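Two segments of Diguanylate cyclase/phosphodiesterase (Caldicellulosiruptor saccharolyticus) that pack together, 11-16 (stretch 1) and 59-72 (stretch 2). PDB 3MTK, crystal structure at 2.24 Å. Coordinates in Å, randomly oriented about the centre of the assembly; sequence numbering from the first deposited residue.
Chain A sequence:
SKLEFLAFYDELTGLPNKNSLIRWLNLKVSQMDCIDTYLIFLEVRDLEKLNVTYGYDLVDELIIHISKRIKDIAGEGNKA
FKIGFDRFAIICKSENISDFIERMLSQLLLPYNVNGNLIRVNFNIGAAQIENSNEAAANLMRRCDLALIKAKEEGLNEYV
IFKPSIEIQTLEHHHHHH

Stretch 1 11-16: ELTGLP
Stretch 2 59-72: VDELIIHISKRIKD

The most unusual feature of this contact is how tightly a threonine is pressed onto a helical serine: Thr 13 OG1 lies 3.0 Å from Ser 67 CB and also 3.0 Å from Ser 67 OG. Thr 13 has chi1 at -168° (t), its CB sideways to the helix. Ser 67, with chi1 at 68° (p), donates from Ser 67 OG to Ile 64 O at 2.5 Å, within its own helix. The loop comes close here, and the CA atoms of Thr 13 and Ile 64, 5.5 Å apart, are the nearest CA pair across the stretches.

Stretch 2 is helical throughout, a segment of a longer helix, with phi/psi near -60/-45 and i to i-4 backbone hydrogen bonds running from Ile 63 N -> Val 59 O (3.0 Å) to Asp 72 N -> Lys 68 O (2.7 Å). Stretch 1 has no regular secondary structure. Leu 12 (-60/-43) and Thr 13 (-92/-33) hold compact, helix-like angles; Gly 14 then turns to 88/-12, where a CB would jam against the carbonyl O of Thr 13, and Leu 15 leaves extended at -71/155, followed by Pro 16 at -67/149. The loop runs in the same sense as the helix: Leu 12 meets Asp 60, Ile 63 and Ile 64, Thr 13 meets Ser 67, and Leu 15 reaches Ser 67 and Lys 71.

Leu 12 gives up the most area, 104 of the 362 Å² buried in all. Its CB points toward the helix, with chi1/chi2 of -176° (t) and 84° (p). Leu 12 CD2 sits 3.4 Å from Asp 60 O and 3.9 Å from Ile 63 CB, while Leu 12 CD1 lies 3.6 Å from Asp 60 CB. Asp 60 has chi1 -73° (m) and chi2 -41°, and Asp 60 OD1 is also 3.8 Å from Leu 12 CD2. Ile 63 (m, m) points its CB toward the loop but leads its end away; Ile 64 (m, t) starts sideways and its end comes nearer, with Ile 64 CG1 4.0 Å from Leu 12 CG and 3.6 Å from Leu 12 O.

Leu 15, also pointing toward the helix, is buried with chi1 off-well at -99° and chi2 at 35°. Leu 15 CD2 packs 3.6 Å from Ser 67 CB, and Leu 15 CD1 lies 3.4 Å from Lys 71 CE. The lysine, t at chi1, between wells at chi2 (141°) and p at both chi3 and chi4, lays aliphatic chain against the leucine although the residue as a whole is exposed.

The design rule is apolar leucines on both sides of a threonine, facing a helix that presents Ser 67 to the threonine; no clear hydrogen bond crosses the interface.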

# COMPACT_ATOMS: atom_id res chain seq x y z
N GLU A 11 -2.19 -5.68 -14.17
CA GLU A 11 -1.37 -6.01 -15.33
C GLU A 11 0.13 -5.95 -15.07
O GLU A 11 0.81 -6.98 -15.05
CB GLU A 11 -1.73 -5.06 -16.47
CG GLU A 11 -0.84 -5.17 -17.70
CD GLU A 11 -0.89 -6.55 -18.32
OE1 GLU A 11 -1.94 -6.90 -18.90
OE2 GLU A 11 0.12 -7.27 -18.23
N LEU A 12 0.63 -4.74 -14.86
CA LEU A 12 2.05 -4.50 -14.64
C LEU A 12 2.68 -5.17 -13.43
O LEU A 12 3.79 -5.70 -13.50
CB LEU A 12 2.32 -2.99 -14.52
CG LEU A 12 3.80 -2.61 -14.39
CD1 LEU A 12 4.41 -2.54 -15.79
CD2 LEU A 12 3.95 -1.25 -13.69
N THR A 13 1.97 -5.15 -12.31
CA THR A 13 2.54 -5.72 -11.10
C THR A 13 2.22 -7.18 -10.83
O THR A 13 3.04 -7.90 -10.25
CB THR A 13 2.10 -4.90 -9.87
OG1 THR A 13 2.87 -5.29 -8.74
CG2 THR A 13 0.66 -5.17 -9.54
N GLY A 14 1.05 -7.63 -11.24
CA GLY A 14 0.70 -9.01 -10.98
C GLY A 14 0.03 -9.10 -9.62
O GLY A 14 -0.54 -10.13 -9.26
N LEU A 15 0.11 -8.03 -8.86
CA LEU A 15 -0.53 -8.02 -7.55
C LEU A 15 -2.03 -7.96 -7.74
O LEU A 15 -2.52 -7.51 -8.78
CB LEU A 15 -0.08 -6.79 -6.74
CG LEU A 15 1.02 -6.99 -5.69
CD1 LEU A 15 2.02 -8.02 -6.18
CD2 LEU A 15 1.69 -5.66 -5.41
N PRO A 16 -2.79 -8.45 -6.75
CA PRO A 16 -4.25 -8.40 -6.89
C PRO A 16 -4.64 -6.91 -6.85
O PRO A 16 -3.97 -6.11 -6.19
CB PRO A 16 -4.75 -9.21 -5.69
CG PRO A 16 -3.60 -9.18 -4.71
CD PRO A 16 -2.39 -9.25 -5.58
N VAL A 59 9.87 4.02 -15.16
CA VAL A 59 8.96 4.11 -14.03
C VAL A 59 8.07 2.90 -13.80
O VAL A 59 7.70 2.61 -12.67
CB VAL A 59 8.07 5.35 -14.15
CG1 VAL A 59 7.08 5.39 -13.00
CG2 VAL A 59 8.93 6.59 -14.15
N ASP A 60 7.71 2.20 -14.88
CA ASP A 60 6.89 1.02 -14.70
C ASP A 60 7.76 -0.06 -14.06
O ASP A 60 7.28 -0.87 -13.27
CB ASP A 60 6.31 0.55 -16.04
CG ASP A 60 5.19 1.48 -16.53
OD1 ASP A 60 4.36 1.91 -15.70
OD2 ASP A 60 5.13 1.77 -17.74
N GLU A 61 9.05 -0.04 -14.39
CA GLU A 61 10.00 -0.99 -13.83
C GLU A 61 10.15 -0.69 -12.35
O GLU A 61 10.21 -1.59 -11.52
CB GLU A 61 11.36 -0.86 -14.53
CG GLU A 61 11.63 -1.95 -15.56
CD GLU A 61 11.80 -3.31 -14.92
OE1 GLU A 61 12.72 -3.46 -14.09
OE2 GLU A 61 11.02 -4.24 -15.24
N LEU A 62 10.22 0.60 -12.03
CA LEU A 62 10.34 1.06 -10.66
C LEU A 62 9.14 0.55 -9.83
O LEU A 62 9.31 0.03 -8.72
CB LEU A 62 10.33 2.58 -10.65
CG LEU A 62 11.11 3.35 -9.59
CD1 LEU A 62 10.38 4.68 -9.39
CD2 LEU A 62 11.21 2.58 -8.28
N ILE A 63 7.94 0.70 -10.39
CA ILE A 63 6.71 0.26 -9.73
C ILE A 63 6.81 -1.23 -9.43
O ILE A 63 6.47 -1.68 -8.34
CB ILE A 63 5.46 0.52 -10.62
CG1 ILE A 63 5.25 2.02 -10.82
CG2 ILE A 63 4.21 -0.07 -9.98
CD1 ILE A 63 4.89 2.75 -9.55
N ILE A 64 7.29 -2.01 -10.41
CA ILE A 64 7.43 -3.44 -10.17
C ILE A 64 8.38 -3.62 -9.00
O ILE A 64 8.05 -4.30 -8.03
CB ILE A 64 7.99 -4.18 -11.41
CG1 ILE A 64 6.95 -4.19 -12.53
CG2 ILE A 64 8.34 -5.62 -11.04
CD1 ILE A 64 7.42 -4.91 -13.80
N HIS A 65 9.55 -3.00 -9.08
CA HIS A 65 10.52 -3.08 -7.99
C HIS A 65 9.83 -2.77 -6.67
O HIS A 65 9.97 -3.50 -5.69
CB HIS A 65 11.65 -2.07 -8.19
CG HIS A 65 12.77 -2.58 -9.04
ND1 HIS A 65 12.58 -3.05 -10.32
CD2 HIS A 65 14.10 -2.70 -8.80
CE1 HIS A 65 13.73 -3.43 -10.83
NE2 HIS A 65 14.67 -3.23 -9.92
N ILE A 66 9.07 -1.67 -6.64
CA ILE A 66 8.38 -1.30 -5.41
C ILE A 66 7.42 -2.40 -4.96
O ILE A 66 7.44 -2.78 -3.79
CB ILE A 66 7.60 0.02 -5.57
CG1 ILE A 66 8.57 1.17 -5.81
CG2 ILE A 66 6.78 0.28 -4.32
CD1 ILE A 66 7.91 2.50 -6.09
N SER A 67 6.60 -2.91 -5.87
CA SER A 67 5.65 -3.95 -5.50
C SER A 67 6.33 -5.15 -4.87
O SER A 67 5.85 -5.69 -3.88
CB SER A 67 4.85 -4.41 -6.72
OG SER A 67 5.68 -5.10 -7.64
N LYS A 68 7.46 -5.56 -5.43
CA LYS A 68 8.17 -6.72 -4.90
C LYS A 68 8.71 -6.47 -3.50
O LYS A 68 8.63 -7.34 -2.63
CB LYS A 68 9.28 -7.15 -5.86
CG LYS A 68 8.69 -7.65 -7.18
CD LYS A 68 9.74 -8.18 -8.14
CE LYS A 68 9.10 -8.59 -9.47
NZ LYS A 68 10.14 -8.93 -10.48
N ARG A 69 9.25 -5.28 -3.26
CA ARG A 69 9.76 -4.96 -1.94
C ARG A 69 8.59 -4.98 -0.94
O ARG A 69 8.70 -5.54 0.15
CB ARG A 69 10.45 -3.59 -1.96
CG ARG A 69 11.16 -3.23 -0.68
CD ARG A 69 12.04 -1.97 -0.83
NE ARG A 69 13.07 -2.10 -1.86
CZ ARG A 69 14.01 -1.18 -2.10
NH1 ARG A 69 14.04 -0.05 -1.39
NH2 ARG A 69 14.91 -1.37 -3.07
N ILE A 70 7.47 -4.38 -1.32
CA ILE A 70 6.30 -4.35 -0.45
C ILE A 70 5.91 -5.80 -0.20
O ILE A 70 5.72 -6.23 0.93
CB ILE A 70 5.11 -3.63 -1.13
CG1 ILE A 70 5.47 -2.16 -1.39
CG2 ILE A 70 3.89 -3.73 -0.26
CD1 ILE A 70 4.31 -1.35 -1.97
N LYS A 71 5.79 -6.56 -1.28
CA LYS A 71 5.43 -7.96 -1.18
C LYS A 71 6.42 -8.67 -0.26
O LYS A 71 6.03 -9.53 0.54
CB LYS A 71 5.42 -8.57 -2.59
CG LYS A 71 4.96 -10.00 -2.67
CD LYS A 71 4.10 -10.24 -3.93
CE LYS A 71 4.79 -9.83 -5.23
NZ LYS A 71 5.99 -10.64 -5.57
N ASP A 72 7.69 -8.29 -0.33
CA ASP A 72 8.72 -8.93 0.48
C ASP A 72 8.67 -8.63 1.97
O ASP A 72 8.61 -9.56 2.79
CB ASP A 72 10.11 -8.57 -0.08
CG ASP A 72 11.24 -9.30 0.65
OD1 ASP A 72 11.81 -8.74 1.62
OD2 ASP A 72 11.55 -10.44 0.25